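Local coordinates for protein Poly(A) ribonuclease pop2 (PDB 2P51) that removes the poly(A) tails of mRNAs from the 3' end as a metal-dependent exoribonuclease, the catalytic component of the CCR4-NOT complex, at residues A[25-30]-A[135-140]; A[52-57]-A[173-178]; A[84-89]-A[110-115]. One frame throughout, in Å; residues are numbered along the deposited sequence.

Interaction 1 of 3, residues A[25-30]-A[135-140]; sequences DVWSTN and KKHQEV
Ser28 N donates to Val140 O over 2.8 Å in a nearly straight bond (171° at the hydrogen), and this joins the turn that follows strand 23-26 to Val140, the last residue of 135-140. Trp27 carries most of the remaining contact. Its CG lies anti to its own carbonyl carbon (chi1 -59°), and the indole beyond it meets three residues of 135-140. Over one face runs the extended chain of Lys136: CD comes to the CZ2 side of the six-membered ring, and CE stands over the face, 3.8 Å from the centroid of the five-membered ring, in a CH-pi contact. NZ lies 4.2 Å from the same centroid, off-centre, so the cation-pi component should be modest; one water accepts from both this NZ and Trp27 NE1. The edge of the six-membered ring is directed at the face of His137 in a T-shaped pair, with planes at 76° and CZ3 above the rim of the imidazole. Val140 O lies in the indole plane at its edge, and Val140 CG2 reaches Trp27 CE3 at 3.8 Å. On its own segment, Trp27 N donates to Asn30 OD1 (2.7 Å), while Asn30 ND2 donates to Asp25 O, so the amide of Asn30 ties the turn back to the strand end. The contact lies at the surface: strand 23-26 is an outermost strand paired with 105-109, whose Asn109 touches both Trp27 and His137, and His137 ND1 is hydrogen-bonded to Phe110 O.

Interaction 2 of 3, residues A[52-57]-A[173-178]; sequences TEFPGV and FAYLLK. With MG (magnesium ion), chain C.
Phe54 holds CG between its backbone N and carbonyl carbon (chi1 53°), and Tyr175, on helix 170-181, has a chi1 of -91°, off the usual staggered positions; its ring reaches the Phe54 side chain with CE1. The two side chains cross at about a right angle, yet their ring planes differ by only 28°. With centroids 5.0 Å apart the rings are slid so far that they barely overlap, and the closest touching is by Tyr175 CE1, which sits over the Phe54 face, 3.3 Å from Phe54 CG, and also contacts CB. Farther out, the hydroxyl of Tyr175 is hydrogen-bonded to Leu83 O, and a water bridges it to Gly56 O. An alanine in place of Tyr175 would probably leave that water and Leu83 O each short of a partner and open a gap beside the Phe54 ring. Segment 52-57 leaves the strand that bears the first two acidic residues of the DEDD nuclease fold, Asp51 and Glu53. Glu53 points away from the helix, its chain bent at chi2, and OE2 binds a magnesium ion at 2.1 Å, a site completed by Asp51, Asp241 and waters. One of those waters donates to Thr52 O and another to Glu53 OE1. On the helix side of the strand, Thr52 OG1 is hydrogen-bonded to Asp172, a ligand of the second magnesium; in one of two conformers, Leu176 CD1 comes to 3.7 Å of Thr52 CG2, a contact therefore less certain.

Interaction 3 of 3, residues A[84-89]-A[110-115]; sequences KIIQIG and FTFNLQ
A classic beta bulge, in which Ile86 and Gln87 lie across from the single residue Glu53 of the neighbouring strand, marks where segment 84-89 enters strand 87-93 of the nuclease sheet; across from it, 110-115 is the loop that leaves strand 105-109. The antiparallel pairing of these two strands is carried past the strand end by one backbone bond, Phe110 N to Ile86 O at 2.9 Å, straight at the hydrogen (172°). Next along, a water donates to both Ile85 O and Thr111 O and so bridges the two carbonyls.

Two phenylalanines supply the apolar contact. Phe110 has CG anti to its carbonyl carbon (chi1 -70°), and Ile85 CG2 lies over one face of its ring, 3.9 Å from Phe110 CG. Ile86 O, Gln87 CA and Ile88 N lie in plane at the ring's edge, and Ile88 CG1 comes to 3.5 Å from Phe110 CE2. Phe110 also meets the ring of Phe147 edge-to-face. Phe112 instead sets CG anti to its backbone N (chi1 -161°). Ile86 crosses it obliquely: Ile86 CD1 stands 4.0 Å above the Phe112 ring plane over its centre, and Ile86 CG1 makes a CH-pi contact, 3.7 Å from Phe112 CD1. Lys84 CB adds a contact to Phe112 CE1, while Lys84 NZ forms a salt bridge with Asp117.

Gln87 turns away from the loop; its OE1 accepts from Ala238 N and its NE2 donates to Asn109. The isoleucines thus grip the two rings without polar side-chain bonds across the contact, and the carbonyl oxygens of Ile85 and Thr111 share one water, so between these two segments the attraction is probably mostly apolar, with one direct backbone bond at the start of the loop.

In the fold
Interactions 2 and 3 are buried, whereas interaction 1 lies at the surface, its centre about 19 Å from that of the chain. All three reach the same sheet: 1 at its outermost strand, 3 at strand 87-93 and 2 at the adjacent strand 47-53. Backbone bonds between Glu53 and Ile86 and Gln87 join 2 to 3, and His137 and Gln138 join 1 to 3 through Phe110 and Gln115. Interaction 3 therefore stands between the other two, which do not touch. The chemistry changes along this path, from an indole with a charged and an aromatic neighbour, through isoleucine-phenylalanine packing, to slid rings beside magnesium-binding carboxylates.

Interaction 1 of 3, residues A[25-30]-A[135-140]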
loop_
_atom_site.group_PDB
_atom_site.type_symbol
_atom_site.label_atom_id
_atom_site.label_comp_id
_atom_site.label_asym_id
_atom_site.label_seq_id
_atom_site.Cartn_x
_atom_site.Cartn_y
_atom_site.Cartn_z
ATOM N N ASP A 25 -5.443 6.101 -13.342
ATOM C CA ASP A 25 -6.263 6.537 -12.209
ATOM C C ASP A 25 -7.632 5.886 -12.219
ATOM O O ASP A 25 -8.215 5.760 -13.325
ATOM C CB ASP A 25 -6.509 8.054 -12.227
ATOM C CG ASP A 25 -5.405 8.766 -11.480
ATOM O OD1 ASP A 25 -5.183 8.611 -10.273
ATOM O OD2 ASP A 25 -4.711 9.555 -12.162
ATOM N N VAL A 26 -8.104 5.511 -11.042
ATOM C CA VAL A 26 -9.382 4.838 -10.946
ATOM C C VAL A 26 -10.259 5.655 -10.002
ATOM O O VAL A 26 -9.812 6.089 -8.929
ATOM C CB VAL A 26 -9.204 3.420 -10.413
ATOM C CG1 VAL A 26 -10.451 2.552 -10.613
ATOM C CG2 VAL A 26 -8.017 2.700 -11.070
ATOM N N TRP A 27 -11.512 5.836 -10.467
ATOM C CA TRP A 27 -12.566 6.573 -9.784
ATOM C C TRP A 27 -13.819 5.704 -9.723
ATOM O O TRP A 27 -13.763 4.575 -10.222
ATOM C CB TRP A 27 -12.923 7.866 -10.540
ATOM C CG TRP A 27 -11.701 8.757 -10.661
ATOM C CD1 TRP A 27 -10.837 8.840 -11.718
ATOM C CD2 TRP A 27 -11.226 9.673 -9.672
ATOM N NE1 TRP A 27 -9.857 9.769 -11.429
ATOM C CE2 TRP A 27 -10.069 10.288 -10.193
ATOM C CE3 TRP A 27 -11.654 10.057 -8.395
ATOM C CZ2 TRP A 27 -9.350 11.246 -9.484
ATOM C CZ3 TRP A 27 -10.933 11.012 -7.684
ATOM C CH2 TRP A 27 -9.792 11.594 -8.238
ATOM N N SER A 28 -14.896 6.182 -9.121
ATOM C CA SER A 28 -16.056 5.290 -9.029
ATOM C C SER A 28 -16.546 4.923 -10.414
ATOM O O SER A 28 -17.141 3.857 -10.599
ATOM C CB SER A 28 -17.149 5.992 -8.213
ATOM O OG SER A 28 -17.619 7.128 -8.896
ATOM N N THR A 29 -16.302 5.769 -11.409
ATOM C CA THR A 29 -16.851 5.614 -12.760
ATOM C C THR A 29 -16.147 4.546 -13.610
ATOM O O THR A 29 -16.722 4.056 -14.572
ATOM C CB THR A 29 -16.820 6.961 -13.524
ATOM O OG1 THR A 29 -15.506 7.530 -13.389
ATOM C CG2 THR A 29 -17.764 7.978 -12.912
ATOM N N ASN A 30 -14.905 4.185 -13.232
ATOM C CA ASN A 30 -14.211 3.179 -14.030
ATOM C C ASN A 30 -13.635 2.072 -13.124
ATOM O O ASN A 30 -12.815 1.275 -13.599
ATOM C CB ASN A 30 -13.141 3.827 -14.910
ATOM C CG ASN A 30 -12.051 4.471 -14.078
ATOM O OD1 ASN A 30 -12.236 4.778 -12.898
ATOM N ND2 ASN A 30 -10.888 4.675 -14.702
ATOM N N LYS A 135 -11.589 17.872 -4.540
ATOM C CA LYS A 135 -12.949 18.058 -4.982
ATOM C C LYS A 135 -13.420 16.831 -5.773
ATOM O O LYS A 135 -14.525 16.337 -5.674
ATOM C CB LYS A 135 -13.084 19.313 -5.853
ATOM C CG LYS A 135 -14.513 19.567 -6.334
ATOM C CD LYS A 135 -14.679 20.807 -7.153
ATOM C CE LYS A 135 -14.195 22.167 -6.623
ATOM N NZ LYS A 135 -13.293 22.719 -7.660
ATOM N N LYS A 136 -12.525 16.281 -6.593
ATOM C CA LYS A 136 -12.856 15.108 -7.388
ATOM C C LYS A 136 -13.030 13.886 -6.505
ATOM O O LYS A 136 -13.926 13.076 -6.810
ATOM C CB LYS A 136 -11.812 14.856 -8.475
ATOM C CG LYS A 136 -12.392 14.007 -9.594
ATOM C CD LYS A 136 -11.469 14.008 -10.806
ATOM C CE LYS A 136 -11.887 12.954 -11.837
ATOM N NZ LYS A 136 -10.994 12.956 -13.036
ATOM N N HIS A 137 -12.246 13.758 -5.434
ATOM C CA HIS A 137 -12.481 12.632 -4.536
ATOM C C HIS A 137 -13.869 12.766 -3.904
ATOM O O HIS A 137 -14.509 11.746 -3.594
ATOM C CB HIS A 137 -11.442 12.572 -3.428
ATOM C CG HIS A 137 -10.083 12.079 -3.856
ATOM N ND1 HIS A 137 -9.556 10.852 -3.452
ATOM C CD2 HIS A 137 -9.136 12.659 -4.643
ATOM C CE1 HIS A 137 -8.344 10.697 -3.977
ATOM N NE2 HIS A 137 -8.082 11.782 -4.706
ATOM N N GLN A 138 -14.340 14.011 -3.708
ATOM C CA GLN A 138 -15.645 14.144 -3.059
ATOM C C GLN A 138 -16.728 13.752 -4.053
ATOM O O GLN A 138 -17.742 13.132 -3.722
ATOM C CB GLN A 138 -15.841 15.568 -2.523
ATOM C CG GLN A 138 -17.155 15.628 -1.730
ATOM C CD GLN A 138 -17.390 17.014 -1.167
ATOM O OE1 GLN A 138 -16.445 17.653 -0.686
ATOM N NE2 GLN A 138 -18.620 17.512 -1.198
ATOM N N GLU A 139 -16.502 14.109 -5.317
ATOM C CA GLU A 139 -17.502 13.860 -6.337
ATOM C C GLU A 139 -17.520 12.422 -6.865
ATOM O O GLU A 139 -18.644 11.889 -6.946
ATOM C CB GLU A 139 -17.307 14.778 -7.565
ATOM C CG GLU A 139 -17.684 16.210 -7.326
ATOM C CD GLU A 139 -19.138 16.375 -6.887
ATOM O OE1 GLU A 139 -20.037 15.928 -7.636
ATOM O OE2 GLU A 139 -19.314 16.954 -5.781
ATOM N N VAL A 140 -16.352 11.867 -7.239
ATOM C CA VAL A 140 -16.414 10.527 -7.880
ATOM C C VAL A 140 -15.404 9.607 -7.235
ATOM O O VAL A 140 -14.917 8.650 -7.812
ATOM C CB VAL A 140 -16.180 10.596 -9.390
ATOM C CG1 VAL A 140 -17.388 11.230 -10.102
ATOM C CG2 VAL A 140 -14.941 11.378 -9.750
HETATM O O HOH W 1 -8.518 11.137 -13.480
HETATM O O HOH W 2 -19.827 8.944 -7.013
#

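Interaction 2 of 3, residues A[52-57]-A[173-178]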
loop_
_atom_site.group_PDB
_atom_site.type_symbol
_atom_site.label_atom_id
_atom_site.label_comp_id
_atom_site.label_asym_id
_atom_site.label_seq_id
_atom_site.Cartn_x
_atom_site.Cartn_y
_atom_site.Cartn_z
ATOM N N THR A 52 -0.488 3.274 0.296
ATOM C CA THR A 52 -1.767 3.961 0.436
ATOM C C THR A 52 -1.500 5.413 0.857
ATOM O O THR A 52 -0.443 5.729 1.390
ATOM C CB THR A 52 -2.717 3.376 1.511
ATOM O OG1 THR A 52 -2.231 3.699 2.813
ATOM C CG2 THR A 52 -2.842 1.838 1.363
ATOM N N GLU A 53 -2.442 6.311 0.572
ATOM C CA GLU A 53 -2.387 7.636 1.161
ATOM C C GLU A 53 -3.637 7.766 2.068
ATOM O O GLU A 53 -4.724 7.254 1.736
ATOM C CB GLU A 53 -2.367 8.753 0.126
ATOM C CG GLU A 53 -1.266 8.685 -0.921
ATOM C CD GLU A 53 0.128 8.664 -0.362
ATOM O OE1 GLU A 53 0.421 9.325 0.641
ATOM O OE2 GLU A 53 0.986 7.942 -0.957
ATOM N N PHE A 54 -3.509 8.461 3.175
ATOM C CA PHE A 54 -4.551 8.608 4.181
ATOM C C PHE A 54 -4.238 9.883 4.960
ATOM O O PHE A 54 -3.146 10.453 4.780
ATOM C CB PHE A 54 -4.585 7.370 5.077
ATOM C CG PHE A 54 -3.236 7.015 5.675
ATOM C CD1 PHE A 54 -2.809 7.589 6.872
ATOM C CD2 PHE A 54 -2.418 6.078 5.037
ATOM C CE1 PHE A 54 -1.588 7.259 7.417
ATOM C CE2 PHE A 54 -1.177 5.764 5.569
ATOM C CZ PHE A 54 -0.788 6.356 6.767
ATOM N N PRO A 55 -5.165 10.385 5.736
ATOM C CA PRO A 55 -4.993 11.749 6.295
ATOM C C PRO A 55 -4.162 11.829 7.561
ATOM O O PRO A 55 -4.454 12.601 8.488
ATOM C CB PRO A 55 -6.434 12.209 6.527
ATOM C CG PRO A 55 -7.295 11.023 6.568
ATOM C CD PRO A 55 -6.515 9.838 6.041
ATOM N N GLY A 56 -3.084 11.043 7.599
ATOM C CA GLY A 56 -2.113 11.193 8.665
ATOM C C GLY A 56 -2.519 10.523 9.965
ATOM O O GLY A 56 -3.323 9.585 9.944
ATOM N N VAL A 57 -1.925 10.957 11.047
ATOM C CA VAL A 57 -2.206 10.552 12.415
ATOM C C VAL A 57 -2.756 11.769 13.171
ATOM O O VAL A 57 -2.098 12.848 13.165
ATOM C CB VAL A 57 -0.920 10.050 13.086
ATOM C CG1 VAL A 57 -1.073 9.775 14.584
ATOM C CG2 VAL A 57 -0.504 8.782 12.325
ATOM N N PHE A 173 -1.142 -1.791 5.114
ATOM C CA PHE A 173 -1.854 -3.080 5.162
ATOM C C PHE A 173 -3.119 -2.941 6.019
ATOM O O PHE A 173 -4.157 -3.560 5.699
ATOM C CB PHE A 173 -0.999 -4.198 5.756
ATOM C CG PHE A 173 -0.231 -5.050 4.777
ATOM C CD1 PHE A 173 -0.847 -5.581 3.653
ATOM C CD2 PHE A 173 1.104 -5.310 4.971
ATOM C CE1 PHE A 173 -0.195 -6.377 2.692
ATOM C CE2 PHE A 173 1.759 -6.108 4.051
ATOM C CZ PHE A 173 1.157 -6.636 2.924
ATOM N N ALA A 174 -3.083 -2.188 7.117
ATOM C CA ALA A 174 -4.276 -2.020 7.957
ATOM C C ALA A 174 -5.394 -1.395 7.131
ATOM O O ALA A 174 -6.579 -1.790 7.266
ATOM C CB ALA A 174 -3.980 -1.235 9.220
ATOM N N TYR A 175 -5.072 -0.419 6.266
ATOM C CA TYR A 175 -6.152 0.211 5.470
ATOM C C TYR A 175 -6.758 -0.788 4.498
ATOM O O TYR A 175 -7.977 -0.715 4.280
ATOM C CB TYR A 175 -5.613 1.433 4.721
ATOM C CG TYR A 175 -5.802 2.686 5.576
ATOM C CD1 TYR A 175 -4.774 3.377 6.182
ATOM C CD2 TYR A 175 -7.105 3.125 5.749
ATOM C CE1 TYR A 175 -4.985 4.525 6.960
ATOM C CE2 TYR A 175 -7.331 4.235 6.517
ATOM C CZ TYR A 175 -6.295 4.934 7.121
ATOM O OH TYR A 175 -6.613 6.033 7.869
ATOM N N LEU A 176 -5.958 -1.690 3.947
ATOM C CA LEU A 176 -6.543 -2.655 3.024
ATOM C C LEU A 176 -7.380 -3.654 3.818
ATOM O O LEU A 176 -8.470 -4.055 3.363
ATOM C CB LEU A 176 -5.522 -3.402 2.149
ATOM C CG LEU A 176 -5.262 -2.706 0.789
ATOM C CD1 LEU A 176 -4.516 -1.395 1.011
ATOM C CD2 LEU A 176 -4.538 -3.647 -0.154
ATOM N N LEU A 177 -6.865 -4.030 5.019
ATOM C CA LEU A 177 -7.745 -4.973 5.770
ATOM C C LEU A 177 -9.029 -4.320 6.202
ATOM O O LEU A 177 -10.115 -4.942 6.168
ATOM C CB LEU A 177 -6.982 -5.559 6.972
ATOM C CG LEU A 177 -7.665 -6.716 7.710
ATOM C CD1 LEU A 177 -7.606 -7.999 6.871
ATOM C CD2 LEU A 177 -7.054 -6.956 9.085
ATOM N N LYS A 178 -8.981 -3.072 6.622
ATOM C CA LYS A 178 -10.188 -2.304 6.973
ATOM C C LYS A 178 -11.161 -2.257 5.803
ATOM O O LYS A 178 -12.373 -2.438 5.900
ATOM C CB LYS A 178 -9.795 -0.885 7.410
ATOM C CG LYS A 178 -10.938 0.094 7.520
ATOM C CD LYS A 178 -10.454 1.494 7.921
ATOM C CE LYS A 178 -11.658 2.460 8.061
ATOM N NZ LYS A 178 -11.124 3.875 8.181
HETATM MG MG MG C . 2.833 7.208 -0.293
HETATM O O HOH W 3 1.999 6.800 1.622
HETATM O O HOH W 4 3.094 9.110 0.518
HETATM O O HOH W 5 -4.385 6.853 9.950
HETATM O O HOH W 6 4.775 6.679 0.306
#

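Interaction 3 of 3, residues A[84-89]-A[110-115]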
loop_
_atom_site.group_PDB
_atom_site.type_symbol
_atom_site.label_atom_id
_atom_site.label_comp_id
_atom_site.label_asym_id
_atom_site.label_seq_id
_atom_site.Cartn_x
_atom_site.Cartn_y
_atom_site.Cartn_z
ATOM N N LYS A 84 -10.480 8.088 7.127
ATOM C CA LYS A 84 -10.762 7.414 5.855
ATOM C C LYS A 84 -9.587 7.386 4.892
ATOM O O LYS A 84 -8.836 8.345 4.721
ATOM C CB LYS A 84 -11.931 8.130 5.168
ATOM C CG LYS A 84 -13.252 7.960 5.927
ATOM C CD LYS A 84 -14.315 8.812 5.215
ATOM C CE LYS A 84 -15.637 8.529 5.951
ATOM N NZ LYS A 84 -16.727 9.253 5.257
ATOM N N ILE A 85 -9.462 6.242 4.228
ATOM C CA ILE A 85 -8.479 6.089 3.152
ATOM C C ILE A 85 -8.705 7.083 2.015
ATOM O O ILE A 85 -9.858 7.392 1.730
ATOM C CB ILE A 85 -8.535 4.638 2.626
ATOM C CG1 ILE A 85 -7.375 4.273 1.716
ATOM C CG2 ILE A 85 -9.872 4.335 1.909
ATOM C CD1 ILE A 85 -6.011 4.336 2.275
ATOM N N ILE A 86 -7.581 7.522 1.413
ATOM C CA ILE A 86 -7.676 8.489 0.306
ATOM C C ILE A 86 -7.194 7.868 -0.992
ATOM O O ILE A 86 -7.832 8.109 -2.049
ATOM C CB ILE A 86 -6.929 9.804 0.675
ATOM C CG1 ILE A 86 -7.654 10.541 1.815
ATOM C CG2 ILE A 86 -6.772 10.723 -0.522
ATOM C CD1 ILE A 86 -6.867 11.692 2.455
ATOM N N GLN A 87 -6.138 7.086 -0.995
ATOM C CA GLN A 87 -5.717 6.454 -2.222
ATOM C C GLN A 87 -5.093 5.076 -1.917
ATOM O O GLN A 87 -4.472 4.922 -0.868
ATOM C CB GLN A 87 -4.590 7.154 -3.005
ATOM C CG GLN A 87 -4.927 8.400 -3.752
ATOM C CD GLN A 87 -3.746 9.007 -4.475
ATOM O OE1 GLN A 87 -2.608 8.965 -3.932
ATOM N NE2 GLN A 87 -3.967 9.592 -5.619
ATOM N N ILE A 88 -5.225 4.145 -2.837
ATOM C CA ILE A 88 -4.444 2.906 -2.801
ATOM C C ILE A 88 -3.717 2.777 -4.125
ATOM O O ILE A 88 -4.365 2.946 -5.166
ATOM C CB ILE A 88 -5.287 1.633 -2.587
ATOM C CG1 ILE A 88 -5.989 1.643 -1.226
ATOM C CG2 ILE A 88 -4.444 0.374 -2.784
ATOM C CD1 ILE A 88 -6.976 0.536 -0.948
ATOM N N GLY A 89 -2.442 2.461 -4.097
ATOM C CA GLY A 89 -1.643 2.230 -5.317
ATOM C C GLY A 89 -1.293 0.761 -5.448
ATOM O O GLY A 89 -0.840 0.177 -4.443
ATOM N N PHE A 110 -10.228 7.358 -3.492
ATOM C CA PHE A 110 -11.392 7.045 -2.663
ATOM C C PHE A 110 -12.139 8.288 -2.204
ATOM O O PHE A 110 -11.604 9.400 -2.100
ATOM C CB PHE A 110 -10.944 6.238 -1.432
ATOM C CG PHE A 110 -10.521 4.848 -1.894
ATOM C CD1 PHE A 110 -11.459 3.838 -2.053
ATOM C CD2 PHE A 110 -9.208 4.563 -2.217
ATOM C CE1 PHE A 110 -11.092 2.568 -2.474
ATOM C CE2 PHE A 110 -8.806 3.300 -2.612
ATOM C CZ PHE A 110 -9.779 2.303 -2.770
ATOM N N THR A 111 -13.412 8.065 -1.901
ATOM C CA THR A 111 -14.314 9.156 -1.486
ATOM C C THR A 111 -13.801 9.846 -0.222
ATOM O O THR A 111 -13.327 9.221 0.735
ATOM C CB THR A 111 -15.718 8.581 -1.269
ATOM O OG1 THR A 111 -16.626 9.683 -1.120
ATOM C CG2 THR A 111 -15.763 7.741 0.004
ATOM N N PHE A 112 -13.883 11.178 -0.174
ATOM C CA PHE A 112 -13.382 11.930 0.991
ATOM C C PHE A 112 -14.071 13.278 0.948
ATOM O O PHE A 112 -14.391 13.765 -0.167
ATOM C CB PHE A 112 -11.851 12.049 0.881
ATOM C CG PHE A 112 -11.252 12.386 2.223
ATOM C CD1 PHE A 112 -10.981 11.349 3.119
ATOM C CD2 PHE A 112 -10.969 13.705 2.596
ATOM C CE1 PHE A 112 -10.450 11.630 4.379
ATOM C CE2 PHE A 112 -10.448 13.958 3.849
ATOM C CZ PHE A 112 -10.199 12.930 4.742
ATOM N N ASN A 113 -14.322 13.907 2.090
ATOM C CA ASN A 113 -15.109 15.116 2.204
ATOM C C ASN A 113 -14.387 16.032 3.204
ATOM O O ASN A 113 -14.355 15.749 4.394
ATOM C CB ASN A 113 -16.537 14.790 2.616
ATOM C CG ASN A 113 -17.377 16.050 2.579
ATOM O OD1 ASN A 113 -17.001 17.024 3.226
ATOM N ND2 ASN A 113 -18.500 15.976 1.843
ATOM N N LEU A 114 -13.783 17.118 2.706
ATOM C CA LEU A 114 -12.993 17.984 3.568
ATOM C C LEU A 114 -13.840 18.699 4.608
ATOM O O LEU A 114 -13.377 19.152 5.646
ATOM C CB LEU A 114 -12.216 19.053 2.755
ATOM C CG LEU A 114 -11.041 18.446 1.942
ATOM C CD1 LEU A 114 -10.392 19.536 1.092
ATOM C CD2 LEU A 114 -10.023 17.736 2.846
ATOM N N GLN A 115 -15.129 18.839 4.312
ATOM C CA GLN A 115 -15.978 19.541 5.287
ATOM C C GLN A 115 -16.409 18.593 6.395
ATOM O O GLN A 115 -16.586 18.983 7.548
ATOM C CB GLN A 115 -17.157 20.143 4.490
ATOM C CG GLN A 115 -16.774 21.221 3.494
ATOM C CD GLN A 115 -16.222 20.741 2.166
ATOM O OE1 GLN A 115 -15.209 21.296 1.692
ATOM N NE2 GLN A 115 -16.812 19.738 1.505
HETATM O O HOH W 7 -12.592 6.748 1.633
#